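PDB 3BRU: transcriptional regulator AcuR from Rhodobacter sphaeroides 2.4.1, which represses transcription of its own operon, probably by binding two operator sequences in the promoter. Local coordinates for residues T44-Y48 with S49-V53; K197-R201 with P202-H206; A174-P178 with D179-E183. All coordinates share one frame; numbering follows the deposited sequence. Where two conformers were deposited one is given.

Interaction 1: T44-Y48 with S49-V53; sequences TEKGY and SSVGV
Lys46 and Val51 meet across a tight turn of the chain, the lysine touching from CB to CE. Its CB touches two residues at once, lying 3.9 Å from Ser50 CB and equally near Val51 CG2. CG stands anti to the carbonyl carbon (chi1 -57°), and bends at the next two torsions bring the chain obliquely back to the valine's CG2 methyl, so that Lys46 CE comes to 3.8 Å from Val51 CG2. At the tip, the ammonium NZ passes 4.0 Å from Ser50 O and makes a long, weak ion pair with Glu55 of helix 53-60. The valine methyl that receives the lysine also presses on the backbone: Val51 CG2 sits 3.2 Å from Gly47 O. Val51 also packs on His42 and Leu43 of helix 31-45.

The bend itself is a type I beta turn from Tyr48 to Val51. It is closed by Val51 N donating to Tyr48 O at 3.2 Å, a fairly straight bond (163° at the hydrogen) whose donor stands well above the carbonyl plane. A weak second bond runs from Ser50 N to Gly47 O at 3.5 Å. Tyr48 O has a further donor in Lys74, which also makes a cation-pi contact with the tyrosine ring; Phe144 meets that ring edge-to-face. Ser49 OG bonds to Glu136, and Ser50 OG bonds to Ser49 of the second subunit, placing the turn at the dimer interface.

The turn joins helix 31-45 to helix 53-60, with Gly52 as N-cap of the latter. This is the connection between the first helix and the predicted helix-turn-helix of a TetR-type DNA-binding domain.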
# COMPACT_ATOMS: atom_id res chain seq x y z
N THR A 44 -11.29 2.12 -7.44
CA THR A 44 -10.21 1.13 -7.64
C THR A 44 -9.13 1.69 -8.59
O THR A 44 -7.99 1.27 -8.57
CB THR A 44 -10.75 -0.25 -8.14
OG1 THR A 44 -11.42 -0.10 -9.38
CG2 THR A 44 -11.75 -0.84 -7.13
N GLU A 45 -9.51 2.66 -9.42
CA GLU A 45 -8.61 3.24 -10.40
C GLU A 45 -7.91 4.47 -9.82
O GLU A 45 -6.70 4.65 -9.99
CB GLU A 45 -9.38 3.57 -11.67
CG GLU A 45 -8.51 4.15 -12.77
CD GLU A 45 -8.97 3.77 -14.18
OE1 GLU A 45 -10.12 3.23 -14.34
OE2 GLU A 45 -8.16 4.03 -15.14
N LYS A 46 -8.68 5.33 -9.15
CA LYS A 46 -8.16 6.55 -8.54
C LYS A 46 -8.21 6.36 -7.02
O LYS A 46 -7.47 5.55 -6.47
CB LYS A 46 -8.94 7.79 -9.00
CG LYS A 46 -8.91 7.92 -10.49
CD LYS A 46 -8.97 9.34 -10.97
CE LYS A 46 -10.40 9.80 -11.19
NZ LYS A 46 -10.41 11.25 -11.51
N GLY A 47 -9.09 7.04 -6.33
CA GLY A 47 -9.33 6.76 -4.94
C GLY A 47 -10.46 7.66 -4.53
O GLY A 47 -11.01 8.41 -5.36
N TYR A 48 -10.81 7.60 -3.25
CA TYR A 48 -11.91 8.40 -2.71
C TYR A 48 -11.69 9.91 -2.80
O TYR A 48 -12.57 10.62 -3.32
CB TYR A 48 -12.15 7.95 -1.28
CG TYR A 48 -13.27 8.63 -0.56
CD1 TYR A 48 -14.52 8.03 -0.49
CD2 TYR A 48 -13.08 9.88 0.08
CE1 TYR A 48 -15.56 8.63 0.21
CE2 TYR A 48 -14.13 10.48 0.79
CZ TYR A 48 -15.36 9.84 0.86
OH TYR A 48 -16.43 10.40 1.51
N SER A 49 -10.53 10.41 -2.33
CA SER A 49 -10.20 11.85 -2.38
C SER A 49 -10.22 12.49 -3.78
O SER A 49 -10.42 13.69 -3.90
CB SER A 49 -8.82 12.16 -1.76
OG SER A 49 -8.58 11.46 -0.55
N SER A 50 -10.01 11.68 -4.82
CA SER A 50 -9.89 12.13 -6.21
C SER A 50 -11.23 12.20 -6.93
O SER A 50 -11.36 12.80 -7.99
CB SER A 50 -9.03 11.13 -6.97
OG SER A 50 -7.75 11.67 -7.18
N VAL A 51 -12.22 11.52 -6.38
CA VAL A 51 -13.42 11.29 -7.13
C VAL A 51 -14.61 11.96 -6.47
O VAL A 51 -14.97 11.61 -5.34
CB VAL A 51 -13.66 9.77 -7.31
CG1 VAL A 51 -14.95 9.51 -8.02
CG2 VAL A 51 -12.49 9.16 -8.08
N GLY A 52 -15.22 12.93 -7.16
CA GLY A 52 -16.41 13.60 -6.65
C GLY A 52 -17.70 12.91 -7.10
O GLY A 52 -17.69 12.07 -8.01
N VAL A 53 -18.80 13.29 -6.47
CA VAL A 53 -20.11 12.77 -6.80
C VAL A 53 -20.52 13.06 -8.24
O VAL A 53 -21.11 12.19 -8.90
CB VAL A 53 -21.18 13.29 -5.80
CG1 VAL A 53 -22.62 12.95 -6.24
CG2 VAL A 53 -20.90 12.76 -4.40

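Interaction 2: K197-R201 with P202-H206; sequences KLELR and PDPLH
The short corner between helix 178-199 and helix 203-212, in the TetR-type C-terminal domain, is bridged by a salt-bridge network of Glu199, Arg201 and Asp203. Leu200, with positive phi (56°), is where the chain leaves the first helix, and Pro202 leads into the second.

Arg201 is modelled in two conformers; in the one described here it grips Glu199 side-on. NE and NH2 both donate to the single oxygen OE1, with Arg201 NE at 3.0 Å and Arg201 NH2 at 2.9 Å from Glu199 OE1. The oxygen lies close to the guanidinium plane; it takes NE on its anti lone pair and NH2 nearly along its C-O axis. The other oxygen, OE2, forms a salt bridge with Arg195, one turn earlier.

Asp203 comes to the same guanidinium differently, over a face. The carboxylate and guanidinium planes are only 10° apart and stacked, with Asp203 OD2 3.5 Å from Arg201 NH1; the oxygen lies well off the guanidinium plane, where no donor is aimed, so the attraction is electrostatic. Arg201 CG lies between the backbone N and the carbonyl carbon (chi1 67°), and the chain runs extended from there to NE, crossing the aspartate so that Arg201 CG is 3.3 Å from Asp203 OD1.

Pro204 packs obliquely against the glutamate: its CG rests 3.9 Å from Glu199 OE1. With an alanine in place of Glu199, the Arg201 guanidinium, its in-plane acceptor gone, would probably turn more freely over Asp203, and Arg195 would be likely to lack a carboxylate mate.

In this conformer one arginine serves two carboxylates by different means, directional bonds in its plane and electrostatics over its face, and its positive charge would be expected to ease the repulsion between the two acids.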
# COMPACT_ATOMS: atom_id res chain seq x y z
N LYS A 197 0.00 -1.77 -9.84
CA LYS A 197 -0.73 -0.59 -10.36
C LYS A 197 0.15 0.66 -10.69
O LYS A 197 -0.07 1.33 -11.69
CB LYS A 197 -1.87 -0.26 -9.40
CG LYS A 197 -2.71 0.90 -9.83
CD LYS A 197 -4.10 0.81 -9.21
CE LYS A 197 -4.06 0.67 -7.65
NZ LYS A 197 -3.44 1.82 -6.97
N LEU A 198 1.14 0.94 -9.85
CA LEU A 198 2.20 1.88 -10.17
C LEU A 198 3.05 1.52 -11.42
O LEU A 198 3.31 2.38 -12.27
CB LEU A 198 3.11 2.08 -8.94
CG LEU A 198 4.34 2.94 -9.18
CD1 LEU A 198 3.95 4.36 -9.49
CD2 LEU A 198 5.26 2.95 -7.99
N GLU A 199 3.52 0.29 -11.53
CA GLU A 199 4.38 -0.11 -12.64
C GLU A 199 3.62 -0.53 -13.90
O GLU A 199 4.22 -0.66 -14.98
CB GLU A 199 5.37 -1.21 -12.21
CG GLU A 199 6.41 -0.65 -11.23
CD GLU A 199 7.29 -1.70 -10.57
OE1 GLU A 199 7.78 -2.63 -11.28
OE2 GLU A 199 7.48 -1.58 -9.31
N LEU A 200 2.31 -0.72 -13.76
CA LEU A 200 1.42 -1.20 -14.84
C LEU A 200 1.88 -2.52 -15.42
O LEU A 200 1.97 -2.64 -16.64
CB LEU A 200 1.25 -0.13 -15.94
CG LEU A 200 0.65 1.17 -15.43
CD1 LEU A 200 0.68 2.26 -16.49
CD2 LEU A 200 -0.79 0.92 -14.91
N ARG A 201 2.21 -3.48 -14.55
CA ARG A 201 2.68 -4.80 -14.94
C ARG A 201 2.59 -5.81 -13.77
O ARG A 201 2.55 -5.40 -12.60
CB ARG A 201 4.12 -4.72 -15.45
CG ARG A 201 5.13 -4.35 -14.37
CD ARG A 201 6.46 -4.01 -14.99
NE ARG A 201 7.48 -3.83 -13.97
CZ ARG A 201 8.79 -3.88 -14.20
NH1 ARG A 201 9.24 -4.11 -15.43
NH2 ARG A 201 9.63 -3.71 -13.18
N PRO A 202 2.58 -7.13 -14.07
CA PRO A 202 2.40 -8.08 -12.96
C PRO A 202 3.67 -8.43 -12.18
O PRO A 202 3.59 -9.13 -11.18
CB PRO A 202 1.83 -9.31 -13.66
CG PRO A 202 2.48 -9.30 -15.00
CD PRO A 202 2.67 -7.82 -15.37
N ASP A 203 4.83 -7.92 -12.59
CA ASP A 203 6.11 -8.29 -11.99
C ASP A 203 6.18 -8.25 -10.46
O ASP A 203 6.72 -9.18 -9.88
CB ASP A 203 7.24 -7.45 -12.58
CG ASP A 203 7.23 -7.46 -14.11
OD1 ASP A 203 6.11 -7.48 -14.71
OD2 ASP A 203 8.34 -7.42 -14.72
N PRO A 204 5.67 -7.16 -9.82
CA PRO A 204 5.69 -7.12 -8.35
C PRO A 204 4.83 -8.20 -7.70
O PRO A 204 5.13 -8.60 -6.57
CB PRO A 204 5.13 -5.73 -8.02
CG PRO A 204 5.31 -4.93 -9.28
CD PRO A 204 5.10 -5.91 -10.38
N LEU A 205 3.79 -8.66 -8.40
CA LEU A 205 2.99 -9.75 -7.94
C LEU A 205 3.82 -11.02 -7.90
O LEU A 205 3.76 -11.75 -6.90
CB LEU A 205 1.76 -9.96 -8.84
CG LEU A 205 0.83 -8.75 -9.00
CD1 LEU A 205 -0.36 -9.14 -9.90
CD2 LEU A 205 0.36 -8.24 -7.63
N HIS A 206 4.58 -11.29 -8.97
CA HIS A 206 5.33 -12.53 -9.08
C HIS A 206 6.47 -12.51 -8.08
O HIS A 206 6.81 -13.51 -7.44
CB HIS A 206 5.90 -12.72 -10.49
CG HIS A 206 4.87 -12.69 -11.59
ND1 HIS A 206 5.19 -12.37 -12.89
CD2 HIS A 206 3.54 -12.96 -11.58
CE1 HIS A 206 4.11 -12.45 -13.64
NE2 HIS A 206 3.09 -12.78 -12.87

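Interaction 3: A174-P178 with D179-E183; sequences ADHDP and DALAE
Asp177 O accepts from Leu181 N at 3.0 Å, an almost straight bond (164° at the hydrogen) met nearly along the carbonyl axis; it is the i to i+4 bond from the N-cap carbonyl of helix 178-199. The next follows one residue on, Ala182 N to Pro178 O at 3.0 Å, with the donor tilted from the carbonyl plane.

Asp177 is the N-cap. Because CG is anti to the backbone N (chi1 177°), the carboxylate folds back over the first turn, and Asp177 OD1 accepts from Asp179 N at 3.1 Å, a less straight capping bond (141°) that arrives from above the carboxylate plane. Its other oxygen, Asp177 OD2, lies 3.7 Å from Ala180 CB and makes a long, weak ion pair with Arg210 of the second subunit. Leu181 CB packs 3.4 Å from Asp177 O, and its CD1 approaches the His176 ring obliquely. Pro178 packs on Phe163, Arg164 and Gln167 of helix 143-167.

Asp177 OD1 and Asp179 OD2 are 3.9 Å apart, their carboxylates perpendicular. Two acids at a helix start would be expected to interact favourably with the helix dipole, which probably offsets part of their mutual repulsion.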
# COMPACT_ATOMS: atom_id res chain seq x y z
N ALA A 174 4.93 -27.36 11.21
CA ALA A 174 4.29 -27.13 12.51
C ALA A 174 4.88 -25.92 13.21
O ALA A 174 4.27 -25.34 14.09
CB ALA A 174 4.42 -28.36 13.38
N ASP A 175 6.07 -25.55 12.78
CA ASP A 175 6.80 -24.37 13.23
C ASP A 175 6.07 -23.01 13.12
O ASP A 175 6.10 -22.20 14.06
CB ASP A 175 8.06 -24.30 12.38
CG ASP A 175 9.22 -23.80 13.12
OD1 ASP A 175 10.34 -23.94 12.60
OD2 ASP A 175 9.01 -23.27 14.23
N HIS A 176 5.44 -22.77 11.97
CA HIS A 176 4.80 -21.49 11.63
C HIS A 176 3.52 -21.17 12.39
O HIS A 176 2.71 -22.06 12.67
CB HIS A 176 4.51 -21.46 10.14
CG HIS A 176 5.73 -21.25 9.31
ND1 HIS A 176 6.31 -20.01 9.15
CD2 HIS A 176 6.51 -22.12 8.63
CE1 HIS A 176 7.39 -20.12 8.40
NE2 HIS A 176 7.54 -21.40 8.08
N ASP A 177 3.32 -19.89 12.73
CA ASP A 177 2.04 -19.42 13.25
C ASP A 177 1.10 -19.06 12.07
O ASP A 177 1.42 -18.15 11.29
CB ASP A 177 2.23 -18.23 14.22
CG ASP A 177 0.89 -17.64 14.75
OD1 ASP A 177 -0.19 -18.22 14.49
OD2 ASP A 177 0.91 -16.58 15.44
N PRO A 178 -0.02 -19.82 11.90
CA PRO A 178 -0.93 -19.54 10.77
C PRO A 178 -1.52 -18.13 10.78
O PRO A 178 -1.69 -17.53 9.71
CB PRO A 178 -2.02 -20.63 10.87
CG PRO A 178 -1.84 -21.28 12.19
CD PRO A 178 -0.44 -21.00 12.68
N ASP A 179 -1.80 -17.57 11.95
CA ASP A 179 -2.35 -16.21 12.01
C ASP A 179 -1.35 -15.13 11.60
O ASP A 179 -1.73 -14.15 10.92
CB ASP A 179 -2.87 -15.90 13.40
CG ASP A 179 -4.08 -16.71 13.76
OD1 ASP A 179 -5.09 -16.63 13.01
OD2 ASP A 179 -4.01 -17.41 14.81
N ALA A 180 -0.10 -15.28 12.05
CA ALA A 180 1.01 -14.35 11.74
C ALA A 180 1.35 -14.39 10.25
O ALA A 180 1.55 -13.36 9.58
CB ALA A 180 2.27 -14.67 12.60
N LEU A 181 1.37 -15.59 9.72
CA LEU A 181 1.62 -15.77 8.30
C LEU A 181 0.46 -15.19 7.43
O LEU A 181 0.71 -14.51 6.43
CB LEU A 181 1.87 -17.24 8.03
CG LEU A 181 2.73 -17.50 6.81
CD1 LEU A 181 4.09 -16.86 6.98
CD2 LEU A 181 2.81 -19.00 6.59
N ALA A 182 -0.78 -15.40 7.87
CA ALA A 182 -1.94 -14.83 7.18
C ALA A 182 -1.88 -13.30 7.16
O ALA A 182 -2.23 -12.69 6.16
CB ALA A 182 -3.25 -15.30 7.82
N GLU A 183 -1.44 -12.70 8.28
CA GLU A 183 -1.32 -11.28 8.36
C GLU A 183 -0.18 -10.82 7.48
O GLU A 183 -0.33 -9.84 6.74
CB GLU A 183 -1.13 -10.80 9.81
CG GLU A 183 -1.15 -9.27 9.87
CD GLU A 183 -0.94 -8.70 11.26
OE1 GLU A 183 -0.57 -9.48 12.17
OE2 GLU A 183 -1.13 -7.47 11.43

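How the interactions relate
Interactions 2 and 3 sit near the two ends of one helix, 178-199: interaction 3 caps its start and interaction 2 turns the chain out of its end, their centres 26 Å apart and their nearest atoms about 14 Å apart. Interaction 1 belongs to the DNA-binding part of the chain, yet it touches interaction 2, where Thr44 O lies 4.0 Å from Lys197 CD, a packing contact between the two domains. Interaction 3 is on the other side of the chain's centre from interaction 1, about 20 Å away between nearest atoms. All three reach the second subunit; Glu183 of segment 179-183 packs on Pro204 of that subunit, so interactions 2 and 3 meet across the dimer.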